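Genome polyprotein (Rhinovirus C, PDB 6KU8) includes the 3C cysteine protease, which probably cleaves the viral polyprotein at specific junctions and is bound by the inhibitor rupintrivir. Local coordinates at residues Ile89-Pro94 with Gly158-Ala162; Glu99-Leu105 with Asp116-Val122; Arg137-Tyr143 with Arg170-Ala176. One frame throughout, in Å; residues are numbered along the deposited sequence.

Contact 1. Residues Ile89-Pro94 with Gly158-Ala162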
loop_
_atom_site.group_PDB
_atom_site.type_symbol
_atom_site.label_atom_id
_atom_site.label_comp_id
_atom_site.label_asym_id
_atom_site.label_seq_id
_atom_site.Cartn_x
_atom_site.Cartn_y
_atom_site.Cartn_z
ATOM N N ILE A 89 10.838 -5.406 -6.026
ATOM C CA ILE A 89 10.131 -6.454 -5.290
ATOM C C ILE A 89 9.013 -7.084 -6.118
ATOM O O ILE A 89 8.200 -7.847 -5.581
ATOM C CB ILE A 89 9.600 -5.902 -3.961
ATOM C CG1 ILE A 89 8.723 -4.671 -4.250
ATOM C CG2 ILE A 89 10.775 -5.552 -3.070
ATOM C CD1 ILE A 89 7.665 -4.349 -3.203
ATOM N N ARG A 90 8.975 -6.814 -7.425
ATOM C CA ARG A 90 7.852 -7.260 -8.250
ATOM C C ARG A 90 7.697 -8.779 -8.257
ATOM O O ARG A 90 6.582 -9.285 -8.409
ATOM C CB ARG A 90 8.018 -6.739 -9.678
ATOM C CG ARG A 90 7.595 -5.282 -9.849
ATOM C CD ARG A 90 7.897 -4.775 -11.261
ATOM N NE ARG A 90 9.338 -4.667 -11.507
ATOM C CZ ARG A 90 9.864 -4.057 -12.563
ATOM N NH1 ARG A 90 9.064 -3.496 -13.465
ATOM N NH2 ARG A 90 11.177 -3.998 -12.718
ATOM N N ARG A 91 8.791 -9.523 -8.087
ATOM C CA ARG A 91 8.702 -10.981 -8.150
ATOM C C ARG A 91 7.935 -11.576 -6.964
ATOM O O ARG A 91 7.540 -12.751 -7.019
ATOM C CB ARG A 91 10.116 -11.575 -8.240
ATOM C CG ARG A 91 10.604 -12.234 -6.968
ATOM C CD ARG A 91 12.116 -12.533 -6.996
ATOM N NE ARG A 91 12.892 -11.435 -6.423
ATOM C CZ ARG A 91 14.219 -11.384 -6.393
ATOM N NH1 ARG A 91 14.936 -12.374 -6.909
ATOM N NH2 ARG A 91 14.832 -10.336 -5.855
ATOM N N PHE A 92 7.724 -10.802 -5.897
ATOM C CA PHE A 92 6.954 -11.245 -4.736
ATOM C C PHE A 92 5.509 -10.784 -4.786
ATOM O O PHE A 92 4.718 -11.165 -3.914
ATOM C CB PHE A 92 7.600 -10.735 -3.438
ATOM C CG PHE A 92 9.080 -10.965 -3.364
ATOM C CD1 PHE A 92 9.598 -12.248 -3.371
ATOM C CD2 PHE A 92 9.954 -9.890 -3.272
ATOM C CE1 PHE A 92 10.966 -12.458 -3.294
ATOM C CE2 PHE A 92 11.314 -10.088 -3.191
ATOM C CZ PHE A 92 11.827 -11.371 -3.201
ATOM N N ILE A 93 5.137 -9.978 -5.780
ATOM C CA ILE A 93 3.799 -9.462 -5.929
ATOM C C ILE A 93 2.974 -10.472 -6.722
ATOM O O ILE A 93 3.411 -10.861 -7.828
ATOM C CB ILE A 93 3.797 -8.085 -6.610
ATOM C CG1 ILE A 93 4.590 -7.083 -5.754
ATOM C CG2 ILE A 93 2.386 -7.584 -6.862
ATOM C CD1 ILE A 93 4.547 -5.644 -6.270
ATOM N N PRO A 94 1.829 -10.931 -6.231
ATOM C CA PRO A 94 1.086 -11.987 -6.928
ATOM C C PRO A 94 0.615 -11.521 -8.293
ATOM O O PRO A 94 0.465 -10.323 -8.546
ATOM C CB PRO A 94 -0.113 -12.256 -6.010
ATOM C CG PRO A 94 0.306 -11.725 -4.662
ATOM C CD PRO A 94 1.147 -10.516 -4.990
ATOM N N GLY A 158 8.139 -13.630 1.260
ATOM C CA GLY A 158 8.025 -13.827 -0.171
ATOM C C GLY A 158 6.714 -13.426 -0.818
ATOM O O GLY A 158 6.569 -13.605 -2.025
ATOM N N ASN A 159 5.741 -12.897 -0.078
ATOM C CA ASN A 159 4.446 -12.573 -0.676
ATOM C C ASN A 159 4.051 -11.155 -0.280
ATOM O O ASN A 159 3.795 -10.889 0.899
ATOM C CB ASN A 159 3.375 -13.568 -0.232
ATOM C CG ASN A 159 3.745 -15.009 -0.526
ATOM O OD1 ASN A 159 4.024 -15.354 -1.658
ATOM N ND2 ASN A 159 3.705 -15.862 0.496
ATOM N N ILE A 160 3.999 -10.246 -1.243
ATOM C CA ILE A 160 3.677 -8.839 -0.979
ATOM C C ILE A 160 2.359 -8.562 -1.692
ATOM O O ILE A 160 2.322 -8.434 -2.921
ATOM C CB ILE A 160 4.790 -7.884 -1.438
ATOM C CG1 ILE A 160 6.140 -8.266 -0.801
ATOM C CG2 ILE A 160 4.419 -6.426 -1.082
ATOM C CD1 ILE A 160 7.324 -7.537 -1.409
ATOM N N VAL A 161 1.283 -8.463 -0.923
ATOM C CA VAL A 161 -0.028 -8.824 -1.426
ATOM C C VAL A 161 -1.018 -7.664 -1.446
ATOM O O VAL A 161 -1.971 -7.699 -2.246
ATOM C CB VAL A 161 -0.547 -10.012 -0.588
ATOM C CG1 VAL A 161 -1.835 -9.732 0.153
ATOM C CG2 VAL A 161 -0.540 -11.306 -1.396
ATOM N N ALA A 162 -0.818 -6.617 -0.650
ATOM C CA ALA A 162 -1.739 -5.481 -0.653
ATOM C C ALA A 162 -1.107 -4.328 0.113
ATOM O O ALA A 162 -0.116 -4.506 0.819
ATOM C CB ALA A 162 -3.099 -5.843 -0.031
HETATM O O HOH W 1 3.639 -13.703 -4.019
#
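A loop can be fixed to a strand by one backbone hydrogen bond, here given by Ile160 N. Ile160 gives up the most surface in the contact, 106 Å², ahead of Phe92 with 76 Å². The two are tied through their backbones: Ile160 N donates to Phe92 O at 2.9 Å and almost linearly (174°). The short 3-10 turn that ends at Phe92 is closed by Phe92 N bonding back to Ile89 O at 3.0 Å. A water 2.8 Å from Phe92 O also reaches Asn159 OD1 at 2.9 Å and gives the Phe92 carbonyl a second donor.

Around this bond the packing is mostly apolar. Ile160 CD1 lies 3.8 Å from Phe92 CB and 3.7 Å from Ile89 CD1, so the end of one side chain fills the space beside the turn. Pro94, with 46 Å² covered, continues the contact along the strand: its CD packs against the carbonyl of Ile160, 3.2 Å from Ile160 O, and its CG is 3.4 Å from Val161 CG2.

The loop joins the two halves of a chymotrypsin-like fold. Ile89 rests on strand 26-34 of the first barrel, and helix 8-17 covers Ile89 and Ile160, with Phe9 meeting Phe92 edge-to-face. Further along, Val161 and Ala162 both face Ile154 of strand 153-156 in a classic beta bulge.

Contact 2. Residues Glu99-Leu105 with Asp116-Val122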
loop_
_atom_site.group_PDB
_atom_site.type_symbol
_atom_site.label_atom_id
_atom_site.label_comp_id
_atom_site.label_asym_id
_atom_site.label_seq_id
_atom_site.Cartn_x
_atom_site.Cartn_y
_atom_site.Cartn_z
ATOM N N GLU A 99 -6.528 -16.104 -1.879
ATOM C CA GLU A 99 -6.530 -16.130 -0.419
ATOM C C GLU A 99 -5.127 -16.426 0.115
ATOM O O GLU A 99 -4.398 -17.252 -0.438
ATOM C CB GLU A 99 -7.535 -17.172 0.085
ATOM C CG GLU A 99 -7.457 -17.458 1.582
ATOM C CD GLU A 99 -8.568 -18.376 2.056
ATOM O OE1 GLU A 99 -9.628 -18.406 1.396
ATOM O OE2 GLU A 99 -8.379 -19.065 3.082
ATOM N N TRP A 100 -4.746 -15.745 1.196
ATOM C CA TRP A 100 -3.432 -15.906 1.816
ATOM C C TRP A 100 -3.613 -16.158 3.300
ATOM O O TRP A 100 -4.472 -15.538 3.937
ATOM C CB TRP A 100 -2.533 -14.667 1.620
ATOM C CG TRP A 100 -2.306 -14.379 0.185
ATOM C CD1 TRP A 100 -3.100 -13.643 -0.632
ATOM C CD2 TRP A 100 -1.226 -14.866 -0.628
ATOM N NE1 TRP A 100 -2.589 -13.636 -1.916
ATOM C CE2 TRP A 100 -1.437 -14.383 -1.935
ATOM C CE3 TRP A 100 -0.110 -15.676 -0.376
ATOM C CZ2 TRP A 100 -0.563 -14.665 -2.990
ATOM C CZ3 TRP A 100 0.759 -15.956 -1.420
ATOM C CH2 TRP A 100 0.521 -15.458 -2.714
ATOM N N SER A 101 -2.816 -17.069 3.854
ATOM C CA SER A 101 -2.843 -17.296 5.291
ATOM C C SER A 101 -1.637 -16.635 5.959
ATOM O O SER A 101 -0.615 -16.342 5.323
ATOM C CB SER A 101 -2.886 -18.803 5.612
ATOM O OG SER A 101 -1.760 -19.475 5.090
ATOM N N ASN A 102 -1.796 -16.353 7.251
ATOM C CA ASN A 102 -0.702 -15.891 8.104
ATOM C C ASN A 102 -0.029 -14.637 7.542
ATOM O O ASN A 102 1.200 -14.508 7.529
ATOM C CB ASN A 102 0.316 -17.016 8.320
ATOM C CG ASN A 102 -0.325 -18.282 8.865
ATOM O OD1 ASN A 102 -0.479 -19.272 8.154
ATOM N ND2 ASN A 102 -0.703 -18.251 10.131
ATOM N N MET A 103 -0.853 -13.693 7.097
ATOM C CA MET A 103 -0.371 -12.406 6.622
ATOM C C MET A 103 -0.127 -11.440 7.777
ATOM O O MET A 103 -0.723 -11.542 8.854
ATOM C CB MET A 103 -1.369 -11.793 5.639
ATOM C CG MET A 103 -1.218 -12.320 4.221
ATOM S SD MET A 103 0.341 -11.720 3.541
ATOM C CE MET A 103 0.644 -12.936 2.248
ATOM N N HIS A 104 0.744 -10.467 7.524
ATOM C CA HIS A 104 1.073 -9.419 8.477
ATOM C C HIS A 104 0.732 -8.054 7.889
ATOM O O HIS A 104 0.748 -7.865 6.668
ATOM C CB HIS A 104 2.571 -9.454 8.848
ATOM C CG HIS A 104 2.961 -10.626 9.697
ATOM N ND1 HIS A 104 3.609 -10.483 10.906
ATOM C CD2 HIS A 104 2.775 -11.957 9.525
ATOM C CE1 HIS A 104 3.813 -11.677 11.437
ATOM N NE2 HIS A 104 3.316 -12.587 10.621
ATOM N N LEU A 105 0.415 -7.105 8.760
ATOM C CA LEU A 105 0.370 -5.697 8.383
ATOM C C LEU A 105 1.592 -5.022 8.986
ATOM O O LEU A 105 1.852 -5.166 10.187
ATOM C CB LEU A 105 -0.916 -5.020 8.867
ATOM C CG LEU A 105 -1.015 -3.486 8.719
ATOM C CD1 LEU A 105 -0.744 -3.089 7.317
ATOM C CD2 LEU A 105 -2.398 -2.982 9.135
ATOM N N ASP A 116 4.513 -4.250 13.181
ATOM C CA ASP A 116 4.221 -5.487 12.473
ATOM C C ASP A 116 3.202 -6.240 13.304
ATOM O O ASP A 116 3.452 -6.524 14.481
ATOM C CB ASP A 116 5.474 -6.341 12.262
ATOM C CG ASP A 116 5.168 -7.656 11.527
ATOM O OD1 ASP A 116 5.809 -7.915 10.498
ATOM O OD2 ASP A 116 4.283 -8.423 11.963
ATOM N N VAL A 117 2.057 -6.557 12.709
ATOM C CA VAL A 117 1.023 -7.298 13.418
ATOM C C VAL A 117 0.490 -8.374 12.482
ATOM O O VAL A 117 0.454 -8.197 11.259
ATOM C CB VAL A 117 -0.104 -6.357 13.916
ATOM C CG1 VAL A 117 -0.843 -5.738 12.745
ATOM C CG2 VAL A 117 -1.050 -7.095 14.814
ATOM N N GLU A 118 0.101 -9.513 13.051
ATOM C CA GLU A 118 -0.476 -10.572 12.230
ATOM C C GLU A 118 -1.956 -10.284 12.002
ATOM O O GLU A 118 -2.736 -10.216 12.959
ATOM C CB GLU A 118 -0.289 -11.947 12.869
ATOM C CG GLU A 118 -0.757 -13.066 11.920
ATOM C CD GLU A 118 -0.311 -14.447 12.350
ATOM O OE1 GLU A 118 0.460 -14.546 13.339
ATOM O OE2 GLU A 118 -0.737 -15.425 11.690
ATOM N N VAL A 119 -2.358 -10.096 10.740
ATOM C CA VAL A 119 -3.791 -9.930 10.473
ATOM C C VAL A 119 -4.462 -11.252 10.138
ATOM O O VAL A 119 -5.698 -11.304 10.045
ATOM C CB VAL A 119 -4.056 -8.911 9.348
ATOM C CG1 VAL A 119 -3.416 -7.562 9.701
ATOM C CG2 VAL A 119 -3.524 -9.430 8.012
ATOM N N GLY A 120 -3.695 -12.325 9.963
ATOM C CA GLY A 120 -4.289 -13.619 9.713
ATOM C C GLY A 120 -4.576 -13.871 8.249
ATOM O O GLY A 120 -3.780 -13.509 7.375
ATOM N N THR A 121 -5.716 -14.488 7.971
ATOM C CA THR A 121 -6.076 -14.848 6.607
ATOM C C THR A 121 -6.597 -13.630 5.857
ATOM O O THR A 121 -7.344 -12.810 6.403
ATOM C CB THR A 121 -7.133 -15.956 6.603
ATOM O OG1 THR A 121 -6.581 -17.126 7.202
ATOM C CG2 THR A 121 -7.581 -16.293 5.181
ATOM N N VAL A 122 -6.175 -13.510 4.603
ATOM C CA VAL A 122 -6.566 -12.423 3.728
ATOM C C VAL A 122 -7.333 -13.048 2.568
ATOM O O VAL A 122 -6.815 -13.950 1.898
ATOM C CB VAL A 122 -5.335 -11.636 3.241
ATOM C CG1 VAL A 122 -5.705 -10.659 2.141
ATOM C CG2 VAL A 122 -4.603 -10.955 4.420
HETATM O O HOH W 2 -4.170 -17.258 8.653
#
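His104 ND1 donates to Asp116 OD2 across only 2.4 Å and at 177°, a very short His-carboxylate hydrogen bond that links the two strands of a β-hairpin through their side chains. Nearby, at the corner of the chain, Asn102 ND2 donates to Glu118 OE2 at 3.2 Å, and Glu118 CA sits over the imidazole of His104 in a CH-pi contact, 4.3 Å from the ring centroid.

The backbone follows the antiparallel rule, with an instructive interruption. Leu105 pairs with Val117 (Leu105 N to Val117 O 2.7 Å, Val117 N to Leu105 O 2.9 Å), and Trp100 pairs with Val122 (Val122 N to Trp100 O 2.7 Å). Between them, Val119 and Gly120 both face Met103 in a classic bulge: Met103 O accepts from Val119 N at 2.9 Å and from Gly120 N at 3.3 Å. Gly120 has phi/psi of 86/-140, where a CB would jam against the preceding carbonyl, so glycine suits the position. A water bridges Asn102 N (2.9 Å) and Thr121 OG1 (2.8 Å) at the same corner.

The face that carries Met103, Leu105 and Val122 is apolar, with Met103 CB 3.6 Å from Val122 CG2; Val119 packs against it, its CG1 3.7 Å from Leu105 CB. In the C-terminal barrel Ile154 of strand 153-156 meets Met103, Leu105 and Val122, while Val119 and Val122 pack on Tyr141 of strand 138-141.

Contact 3. Residues Arg137-Tyr143 with Arg170-Ala176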
loop_
_atom_site.group_PDB
_atom_site.type_symbol
_atom_site.label_atom_id
_atom_site.label_comp_id
_atom_site.label_asym_id
_atom_site.label_seq_id
_atom_site.Cartn_x
_atom_site.Cartn_y
_atom_site.Cartn_z
ATOM N N ARG A 137 -11.400 -4.662 -6.123
ATOM C CA ARG A 137 -10.229 -5.528 -5.959
ATOM C C ARG A 137 -9.650 -5.464 -4.547
ATOM O O ARG A 137 -8.431 -5.507 -4.358
ATOM C CB ARG A 137 -9.156 -5.190 -6.990
ATOM C CG ARG A 137 -9.637 -5.326 -8.449
ATOM C CD ARG A 137 -8.537 -4.983 -9.441
ATOM N NE ARG A 137 -8.965 -5.218 -10.817
ATOM C CZ ARG A 137 -8.347 -4.748 -11.896
ATOM N NH1 ARG A 137 -7.246 -4.018 -11.775
ATOM N NH2 ARG A 137 -8.847 -5.002 -13.103
ATOM N N LEU A 138 -10.521 -5.375 -3.547
ATOM C CA LEU A 138 -10.083 -5.346 -2.156
ATOM C C LEU A 138 -9.891 -6.757 -1.620
ATOM O O LEU A 138 -10.634 -7.675 -1.979
ATOM C CB LEU A 138 -11.098 -4.607 -1.287
ATOM C CG LEU A 138 -11.116 -3.096 -1.502
ATOM C CD1 LEU A 138 -12.294 -2.515 -0.734
ATOM C CD2 LEU A 138 -9.785 -2.493 -1.048
ATOM N N LEU A 139 -8.877 -6.918 -0.766
ATOM C CA LEU A 139 -8.697 -8.098 0.069
ATOM C C LEU A 139 -9.096 -7.717 1.498
ATOM O O LEU A 139 -8.824 -6.596 1.937
ATOM C CB LEU A 139 -7.243 -8.590 0.020
ATOM C CG LEU A 139 -6.585 -8.728 -1.361
ATOM C CD1 LEU A 139 -5.116 -9.173 -1.260
ATOM C CD2 LEU A 139 -7.403 -9.676 -2.221
ATOM N N LYS A 140 -9.777 -8.623 2.210
ATOM C CA LYS A 140 -10.280 -8.308 3.544
ATOM C C LYS A 140 -9.613 -9.191 4.591
ATOM O O LYS A 140 -9.326 -10.366 4.339
ATOM C CB LYS A 140 -11.806 -8.468 3.628
ATOM C CG LYS A 140 -12.415 -7.932 4.949
ATOM C CD LYS A 140 -13.148 -8.981 5.771
ATOM C CE LYS A 140 -12.652 -10.378 5.536
ATOM N NZ LYS A 140 -13.574 -11.410 6.106
ATOM N N TYR A 141 -9.349 -8.610 5.771
ATOM C CA TYR A 141 -8.783 -9.368 6.877
ATOM C C TYR A 141 -9.547 -9.035 8.152
ATOM O O TYR A 141 -9.945 -7.884 8.370
ATOM C CB TYR A 141 -7.259 -9.104 7.054
ATOM C CG TYR A 141 -6.780 -7.794 6.438
ATOM C CD1 TYR A 141 -6.500 -6.685 7.223
ATOM C CD2 TYR A 141 -6.618 -7.678 5.066
ATOM C CE1 TYR A 141 -6.074 -5.483 6.646
ATOM C CE2 TYR A 141 -6.210 -6.493 4.485
ATOM C CZ TYR A 141 -5.940 -5.402 5.277
ATOM O OH TYR A 141 -5.522 -4.231 4.692
ATOM N N ASN A 142 -9.771 -10.058 8.981
ATOM C CA ASN A 142 -10.493 -9.899 10.247
ATOM C C ASN A 142 -9.519 -9.410 11.317
ATOM O O ASN A 142 -9.077 -10.154 12.191
ATOM C CB ASN A 142 -11.160 -11.208 10.658
ATOM C CG ASN A 142 -12.190 -11.683 9.638
ATOM O OD1 ASN A 142 -12.952 -10.882 9.090
ATOM N ND2 ASN A 142 -12.212 -12.982 9.372
ATOM N N TYR A 143 -9.167 -8.127 11.219
ATOM C CA TYR A 143 -8.300 -7.483 12.185
ATOM C C TYR A 143 -8.755 -6.037 12.339
ATOM O O TYR A 143 -9.067 -5.388 11.334
ATOM C CB TYR A 143 -6.830 -7.539 11.746
ATOM C CG TYR A 143 -5.891 -6.932 12.752
ATOM C CD1 TYR A 143 -5.300 -7.707 13.749
ATOM C CD2 TYR A 143 -5.619 -5.578 12.728
ATOM C CE1 TYR A 143 -4.444 -7.136 14.683
ATOM C CE2 TYR A 143 -4.783 -4.994 13.659
ATOM C CZ TYR A 143 -4.193 -5.772 14.633
ATOM O OH TYR A 143 -3.349 -5.166 15.542
ATOM N N ARG A 170 -13.634 -3.156 12.830
ATOM C CA ARG A 170 -13.643 -4.601 13.016
ATOM C C ARG A 170 -12.773 -5.329 11.999
ATOM O O ARG A 170 -12.076 -6.273 12.356
ATOM C CB ARG A 170 -15.090 -5.138 12.945
ATOM C CG ARG A 170 -15.991 -4.684 14.095
ATOM C CD ARG A 170 -15.428 -5.164 15.415
ATOM N NE ARG A 170 -15.228 -6.612 15.347
ATOM C CZ ARG A 170 -14.214 -7.277 15.900
ATOM N NH1 ARG A 170 -13.274 -6.639 16.591
ATOM N NH2 ARG A 170 -14.147 -8.595 15.752
ATOM N N VAL A 171 -12.785 -4.907 10.736
ATOM C CA VAL A 171 -12.006 -5.554 9.686
ATOM C C VAL A 171 -11.179 -4.500 8.963
ATOM O O VAL A 171 -11.402 -3.295 9.098
ATOM C CB VAL A 171 -12.889 -6.298 8.675
ATOM C CG1 VAL A 171 -13.733 -7.381 9.375
ATOM C CG2 VAL A 171 -13.760 -5.297 7.928
ATOM N N GLY A 172 -10.221 -4.975 8.172
ATOM C CA GLY A 172 -9.415 -4.111 7.337
ATOM C C GLY A 172 -9.551 -4.511 5.881
ATOM O O GLY A 172 -9.774 -5.678 5.564
ATOM N N TYR A 173 -9.428 -3.521 4.996
ATOM C CA TYR A 173 -9.486 -3.714 3.553
ATOM C C TYR A 173 -8.139 -3.305 2.976
ATOM O O TYR A 173 -7.627 -2.226 3.291
ATOM C CB TYR A 173 -10.604 -2.881 2.896
ATOM C CG TYR A 173 -11.950 -3.013 3.576
ATOM C CD1 TYR A 173 -12.811 -4.043 3.259
ATOM C CD2 TYR A 173 -12.350 -2.098 4.537
ATOM C CE1 TYR A 173 -14.055 -4.166 3.881
ATOM C CE2 TYR A 173 -13.576 -2.215 5.186
ATOM C CZ TYR A 173 -14.423 -3.247 4.850
ATOM O OH TYR A 173 -15.641 -3.350 5.474
ATOM N N GLY A 174 -7.566 -4.172 2.161
ATOM C CA GLY A 174 -6.326 -3.879 1.459
ATOM C C GLY A 174 -6.576 -3.847 -0.043
ATOM O O GLY A 174 -7.344 -4.656 -0.562
ATOM N N ALA A 175 -5.928 -2.906 -0.721
ATOM C CA ALA A 175 -5.970 -2.874 -2.179
ATOM C C ALA A 175 -5.015 -3.937 -2.720
ATOM O O ALA A 175 -3.819 -3.906 -2.421
ATOM C CB ALA A 175 -5.587 -1.485 -2.699
ATOM N N ALA A 176 -5.534 -4.874 -3.507
ATOM C CA ALA A 176 -4.687 -5.945 -4.018
ATOM C C ALA A 176 -3.546 -5.373 -4.852
ATOM O O ALA A 176 -3.752 -4.503 -5.708
ATOM C CB ALA A 176 -5.500 -6.940 -4.844
#
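Two glycines, Gly172 and Gly174, stand on one face of this strand pair exactly where the phenol of Tyr141 lies down across the neighbouring strand. Gly172 C is over one face of the ring, and a CB on Gly172 would come within 2.6 Å of Tyr141 CE1, while one on Gly174 would be 3.0 Å from Tyr141 OH; either would clash. The example shows how missing side chains on one strand can make a berth for a large one on the next. An unusual chi1 of 21° lays the Tyr141 ring along the sheet.

Beneath the ring the pairing is regular and antiparallel, joining two strands of the C-terminal barrel of the chymotrypsin-like fold. Leu139 and Gly174 exchange two hydrogen bonds of 2.7 Å, from Leu139 N to Gly174 O and from Gly174 N to Leu139 O. Tyr141 and Gly172 do the same, with Tyr141 N to Gly172 O at 3.0 Å and Gly172 N to Tyr141 O at 2.9 Å. Ala176 N to Arg137 O, at 3.1 Å, adds a fifth bond where the chain turns its corner.

On the opposite face Leu138 CD1 packs 4.0 Å from Tyr173 CB, and Lys140 CG lies 4.2 Å from Tyr173 CE1. Leu139, on the Tyr141 face, touches Ala176 (CG to CB, 4.1 Å).

The side chain of Tyr173 lies about 5 Å from bound rupintrivir, so this strand pair runs close to the inhibitor. The Tyr141 hydroxyl is hydrogen-bonded to His164 of strand 159-167, tying these strands by side chains as well, consistent with the tyrosine-histidine pair of the P1 glutamine pocket in 3C proteases.

Contacts 2 and 3 obey the same rule, antiparallel pairing by repeated main-chain hydrogen bonds, whereas contact 1 has a single such bond and otherwise depends on mostly apolar packing. Contact 1 is the most buried and involves a loop between the barrels; contact 2 reaches the surface, with charged and polar side chains on its outward face; contact 3 is partly buried, with its exposed residues toward one end. All three meet in one sheet. Trp100 of contact 2 packs on Pro94, Asn159 and Val161 of contact 1, Val122 of contact 2 meets Leu139 of contact 3, and Ala162 of contact 1 rests against Gly174 and Ala175.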